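Local coordinates for protein 3-oxo-tetronate kinase (Haemophilus influenzae, PDB 1YZY) that catalyses the ATP-dependent phosphorylation of 3-oxo-tetronate to 3-oxo-tetronate 4-phosphate, at residues A[250-255]-A[351-356]; A[304-309]-A[333-338]. All blocks are in the same frame, centred on the assembly; numbering follows the deposited sequence.

Interaction 1 (A[250-255]-A[351-356])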
loop_
_atom_site.group_PDB
_atom_site.type_symbol
_atom_site.label_atom_id
_atom_site.label_comp_id
_atom_site.label_asym_id
_atom_site.label_seq_id
_atom_site.Cartn_x
_atom_site.Cartn_y
_atom_site.Cartn_z
ATOM N N VAL A 250 9.591 18.126 9.393
ATOM C CA VAL A 250 8.173 17.850 9.207
ATOM C C VAL A 250 7.641 18.851 8.190
ATOM O O VAL A 250 7.796 20.062 8.366
ATOM C CB VAL A 250 7.372 18.019 10.543
ATOM C CG1 VAL A 250 5.882 17.881 10.297
ATOM C CG2 VAL A 250 7.821 16.996 11.573
ATOM N N LEU A 251 7.053 18.342 7.112
ATOM C CA LEU A 251 6.480 19.184 6.063
ATOM C C LEU A 251 4.994 18.830 5.941
ATOM O O LEU A 251 4.637 17.815 5.348
ATOM C CB LEU A 251 7.235 18.961 4.743
ATOM C CG LEU A 251 8.757 19.209 4.783
ATOM C CD1 LEU A 251 9.421 18.722 3.528
ATOM C CD2 LEU A 251 9.074 20.677 5.011
ATOM N N SER A 252 4.143 19.685 6.502
ATOM C CA SER A 252 2.689 19.489 6.537
ATOM C C SER A 252 1.893 20.376 5.581
ATOM O O SER A 252 1.915 21.597 5.700
ATOM C CB SER A 252 2.200 19.753 7.963
ATOM O OG SER A 252 0.979 19.097 8.236
ATOM N N GLY A 253 1.150 19.763 4.666
ATOM C CA GLY A 253 0.361 20.538 3.727
ATOM C C GLY A 253 -1.138 20.283 3.732
ATOM O O GLY A 253 -1.899 21.071 3.161
ATOM N N SER A 254 -1.567 19.182 4.345
ATOM C CA SER A 254 -2.984 18.815 4.401
ATOM C C SER A 254 -3.832 19.720 5.281
ATOM O O SER A 254 -3.399 20.160 6.335
ATOM C CB SER A 254 -3.142 17.365 4.878
ATOM O OG SER A 254 -4.481 16.906 4.719
ATOM N N CYS A 255 -5.055 19.985 4.843
ATOM C CA CYS A 255 -5.967 20.820 5.609
ATOM C C CYS A 255 -7.186 20.035 6.081
ATOM O O CYS A 255 -8.298 20.569 6.160
ATOM C CB CYS A 255 -6.391 22.023 4.783
ATOM S SG CYS A 255 -5.009 23.074 4.324
ATOM N N ILE A 351 9.194 13.784 7.438
ATOM C CA ILE A 351 7.867 13.416 7.914
ATOM C C ILE A 351 6.859 14.331 7.222
ATOM O O ILE A 351 6.752 15.508 7.552
ATOM C CB ILE A 351 7.768 13.582 9.452
ATOM C CG1 ILE A 351 8.852 12.743 10.137
ATOM C CG2 ILE A 351 6.387 13.170 9.952
ATOM C CD1 ILE A 351 8.922 12.947 11.618
ATOM N N THR A 352 6.155 13.800 6.235
ATOM C CA THR A 352 5.173 14.587 5.498
ATOM C C THR A 352 3.725 14.312 5.906
ATOM O O THR A 352 3.407 13.264 6.483
ATOM C CB THR A 352 5.326 14.369 3.977
ATOM O OG1 THR A 352 5.214 12.972 3.676
ATOM C CG2 THR A 352 6.700 14.860 3.504
ATOM N N ALA A 353 2.859 15.286 5.649
ATOM C CA ALA A 353 1.442 15.166 5.962
ATOM C C ALA A 353 0.629 15.624 4.757
ATOM O O ALA A 353 0.815 16.736 4.261
ATOM C CB ALA A 353 1.097 15.998 7.177
ATOM N N GLY A 354 -0.293 14.775 4.315
ATOM C CA GLY A 354 -1.107 15.095 3.160
ATOM C C GLY A 354 -0.727 14.242 1.962
ATOM O O GLY A 354 0.451 13.962 1.731
ATOM N N GLY A 355 -1.733 13.849 1.184
ATOM C CA GLY A 355 -1.497 13.017 0.018
ATOM C C GLY A 355 -0.632 13.662 -1.048
ATOM O O GLY A 355 0.298 13.039 -1.555
ATOM N N GLU A 356 -0.977 14.889 -1.430
ATOM C CA GLU A 356 -0.217 15.608 -2.445
ATOM C C GLU A 356 1.181 16.015 -1.983
ATOM O O GLU A 356 2.139 15.928 -2.759
ATOM C CB GLU A 356 -1.035 16.836 -2.899
ATOM C CG GLU A 356 -2.527 16.631 -3.068
ATOM C CD GLU A 356 -3.132 17.861 -3.756
ATOM O OE1 GLU A 356 -4.082 17.695 -4.555
ATOM O OE2 GLU A 356 -2.660 18.991 -3.503
#

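Interaction 2 (A[304-309]-A[333-338])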
loop_
_atom_site.group_PDB
_atom_site.type_symbol
_atom_site.label_atom_id
_atom_site.label_comp_id
_atom_site.label_asym_id
_atom_site.label_seq_id
_atom_site.Cartn_x
_atom_site.Cartn_y
_atom_site.Cartn_z
ATOM N N PRO A 304 11.893 20.659 13.324
ATOM C CA PRO A 304 11.157 21.872 12.968
ATOM C C PRO A 304 10.079 21.575 11.920
ATOM O O PRO A 304 10.257 20.730 11.048
ATOM C CB PRO A 304 12.259 22.783 12.433
ATOM C CG PRO A 304 13.184 21.832 11.789
ATOM C CD PRO A 304 13.271 20.713 12.805
ATOM N N MET A 305 8.966 22.285 11.996
ATOM C CA MET A 305 7.880 22.056 11.062
ATOM C C MET A 305 7.441 23.298 10.280
ATOM O O MET A 305 7.106 24.366 10.805
ATOM C CB MET A 305 6.642 21.559 11.828
ATOM C CG MET A 305 5.327 21.684 11.056
ATOM S SD MET A 305 3.907 20.980 11.901
ATOM C CE MET A 305 3.571 22.196 13.182
ATOM N N VAL A 306 7.457 23.102 8.963
ATOM C CA VAL A 306 7.023 24.023 7.922
ATOM C C VAL A 306 5.665 23.490 7.472
ATOM O O VAL A 306 5.581 22.377 6.949
ATOM C CB VAL A 306 7.948 24.112 6.702
ATOM C CG1 VAL A 306 7.488 25.238 5.808
ATOM C CG2 VAL A 306 9.378 24.336 7.129
ATOM N N TYR A 307 4.611 24.279 7.646
ATOM C CA TYR A 307 3.280 23.809 7.296
ATOM C C TYR A 307 2.364 24.753 6.537
ATOM O O TYR A 307 2.382 25.964 6.747
ATOM C CB TYR A 307 2.555 23.346 8.566
ATOM C CG TYR A 307 2.287 24.448 9.573
ATOM C CD1 TYR A 307 1.013 25.005 9.703
ATOM C CD2 TYR A 307 3.313 24.947 10.385
ATOM C CE1 TYR A 307 0.771 26.028 10.608
ATOM C CE2 TYR A 307 3.080 25.962 11.291
ATOM C CZ TYR A 307 1.809 26.502 11.397
ATOM O OH TYR A 307 1.584 27.536 12.275
ATOM N N ALA A 308 1.539 24.172 5.676
ATOM C CA ALA A 308 0.554 24.916 4.901
ATOM C C ALA A 308 -0.813 24.666 5.548
ATOM O O ALA A 308 -1.772 25.402 5.316
ATOM C CB ALA A 308 0.555 24.439 3.452
ATOM N N THR A 309 -0.867 23.641 6.390
ATOM C CA THR A 309 -2.076 23.235 7.098
ATOM C C THR A 309 -2.871 24.343 7.793
ATOM O O THR A 309 -2.409 24.938 8.773
ATOM C CB THR A 309 -1.729 22.180 8.142
ATOM O OG1 THR A 309 -1.097 21.072 7.493
ATOM C CG2 THR A 309 -2.976 21.712 8.883
ATOM N N ASN A 333 5.325 23.249 -5.070
ATOM C CA ASN A 333 6.636 23.604 -5.598
ATOM C C ASN A 333 7.576 24.010 -4.467
ATOM O O ASN A 333 8.777 23.737 -4.525
ATOM C CB ASN A 333 6.527 24.759 -6.603
ATOM C CG ASN A 333 6.021 24.317 -7.962
ATOM O OD1 ASN A 333 6.408 23.265 -8.477
ATOM N ND2 ASN A 333 5.177 25.142 -8.570
ATOM N N THR A 334 7.034 24.680 -3.453
ATOM C CA THR A 334 7.831 25.127 -2.315
ATOM C C THR A 334 8.360 23.962 -1.480
ATOM O O THR A 334 9.550 23.918 -1.161
ATOM C CB THR A 334 7.053 26.126 -1.410
ATOM O OG1 THR A 334 6.760 27.325 -2.144
ATOM C CG2 THR A 334 7.887 26.503 -0.196
ATOM N N PHE A 335 7.476 23.041 -1.099
ATOM C CA PHE A 335 7.884 21.876 -0.317
ATOM C C PHE A 335 8.898 21.053 -1.102
ATOM O O PHE A 335 9.887 20.575 -0.554
ATOM C CB PHE A 335 6.678 20.991 0.024
ATOM C CG PHE A 335 5.881 21.461 1.209
ATOM C CD1 PHE A 335 6.491 21.657 2.445
ATOM C CD2 PHE A 335 4.507 21.666 1.100
ATOM C CE1 PHE A 335 5.743 22.044 3.556
ATOM C CE2 PHE A 335 3.753 22.054 2.203
ATOM C CZ PHE A 335 4.373 22.242 3.437
ATOM N N ALA A 336 8.633 20.876 -2.386
ATOM C CA ALA A 336 9.506 20.109 -3.253
ATOM C C ALA A 336 10.899 20.707 -3.343
ATOM O O ALA A 336 11.894 19.987 -3.243
ATOM C CB ALA A 336 8.898 20.006 -4.637
ATOM N N LYS A 337 10.979 22.011 -3.578
ATOM C CA LYS A 337 12.283 22.651 -3.689
ATOM C C LYS A 337 13.020 22.759 -2.353
ATOM O O LYS A 337 14.259 22.750 -2.319
ATOM C CB LYS A 337 12.166 24.005 -4.394
ATOM C CG LYS A 337 12.013 23.865 -5.902
ATOM C CD LYS A 337 11.858 25.208 -6.597
ATOM C CE LYS A 337 11.611 25.016 -8.094
ATOM N NZ LYS A 337 11.227 26.279 -8.789
ATOM N N LEU A 338 12.259 22.841 -1.262
ATOM C CA LEU A 338 12.838 22.917 0.067
ATOM C C LEU A 338 13.376 21.551 0.445
ATOM O O LEU A 338 14.488 21.432 0.959
ATOM C CB LEU A 338 11.783 23.358 1.077
ATOM C CG LEU A 338 12.142 23.408 2.569
ATOM C CD1 LEU A 338 13.330 24.324 2.829
ATOM C CD2 LEU A 338 10.928 23.878 3.357
#

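Interaction 1 (A[250-255]-A[351-356])
L251 and A353 lie on neighbouring parallel strands of the nucleotide-binding C-terminal domain, and their backbones carry the ladder that joins 250-252 to 351-353. The N-H of L251 gives a hydrogen bond to I351 O (2.9 Å), and L251 O accepts from A353 N (3.1 Å). A353 O then receives G253 N at 3.1 Å in a nearly straight bond (169° at the hydrogen), with a weak second one from S254 N, so this carbonyl holds the first strand just as it leaves the sheet.

One face bears V250, S252, I351 and A353. CG2 of V250 lies 4.0 Å from CB of I351, both branched residues that suit extended strands; V250 packs on helices 257-266 and 404-410, I351 on helix 404-410. Beside them the small A353 leaves room for S252, whose OG, anti to the backbone N (chi1 -156°), stands 3.3 Å from A353 CB. That buried hydroxyl finds its polar partner in T309 OG1. L251 and T352 lie on the other face, where L251 packs on helix 324-345 and T352 OG1 bonds to S358 OG.

Past the strand ends, S254, the N-cap G354 and the first residues of helix 355-365, G355 and E356, belong by similarity to the ATP site, as does G397 close by. The positive phi of G354 (109°) is one that glycine adopts readily, and a side chain here would run into S254 N and the preceding carbonyl. The fit is already close, with S254 CB only 3.5 Å from G354 CA.

Interaction 2 (A[304-309]-A[333-338])
F335 pushes the rim of its ring against the backbone of V306, Y307 and A308, bringing helix 324-345 onto strand 305-307 in an alpha/beta packing layer. The strand and helix segments run roughly antiparallel, at 154°, with their axes 10.7 Å apart, a gap that large side chains must bridge.

The polar backbone meets the aromatic edge first. V306 O lies in the plane of the F335 ring, 3.4 Å from CE1 and a little farther from CZ, where the slightly positive ring hydrogens probably favour a carbonyl oxygen. CZ also comes within 4.1 Å of A308 N. The CA-CB bond of F335 does not aim at the strand, yet its long flat side chain brings the far edge of the ring there; CG is anti to the carbonyl carbon (chi1 -82°). No hydrogen bond crosses this contact.

Apolar contacts add to this. CB of A308, a residue small enough to sit beside the ring, is 4.2 Å from CE2 of F335, and V306 CG1 is 4.3 Å from its CE1. Separately, one helical turn after F335, L338 meets V306 tip to tip, its CD2 4.1 Å from V306 CG2; leucine has the length to reach down to the shorter valine.

L251 of the adjacent strand 248-252 touches both F335 and V306, while V294 of helix 286-295 also packs on V306. Y307 turns away from F335 to the other face of the sheet, against V263, so strand 305-307 lies between helix 324-345 and helix 257-266.

In the fold
From the N terminus, the chain reaches strand 248-252, which brings in the first half of interaction 1. It then runs through helices 257-266 and 286-295 to strand 305-307, where interaction 2 opens; helix 324-345 closes this shorter loop. Strand 349-353 follows that helix directly and closes interaction 1, so interaction 2 is nested within the larger loop. Strand 248-252 lies between 349-353 and 305-307, and the two contacts touch there: S252 O probably accepts a hydrogen bond from A308 N. Interaction 1 thus unites two strands, and interaction 2 adds a helix to one face of the neighbouring strand.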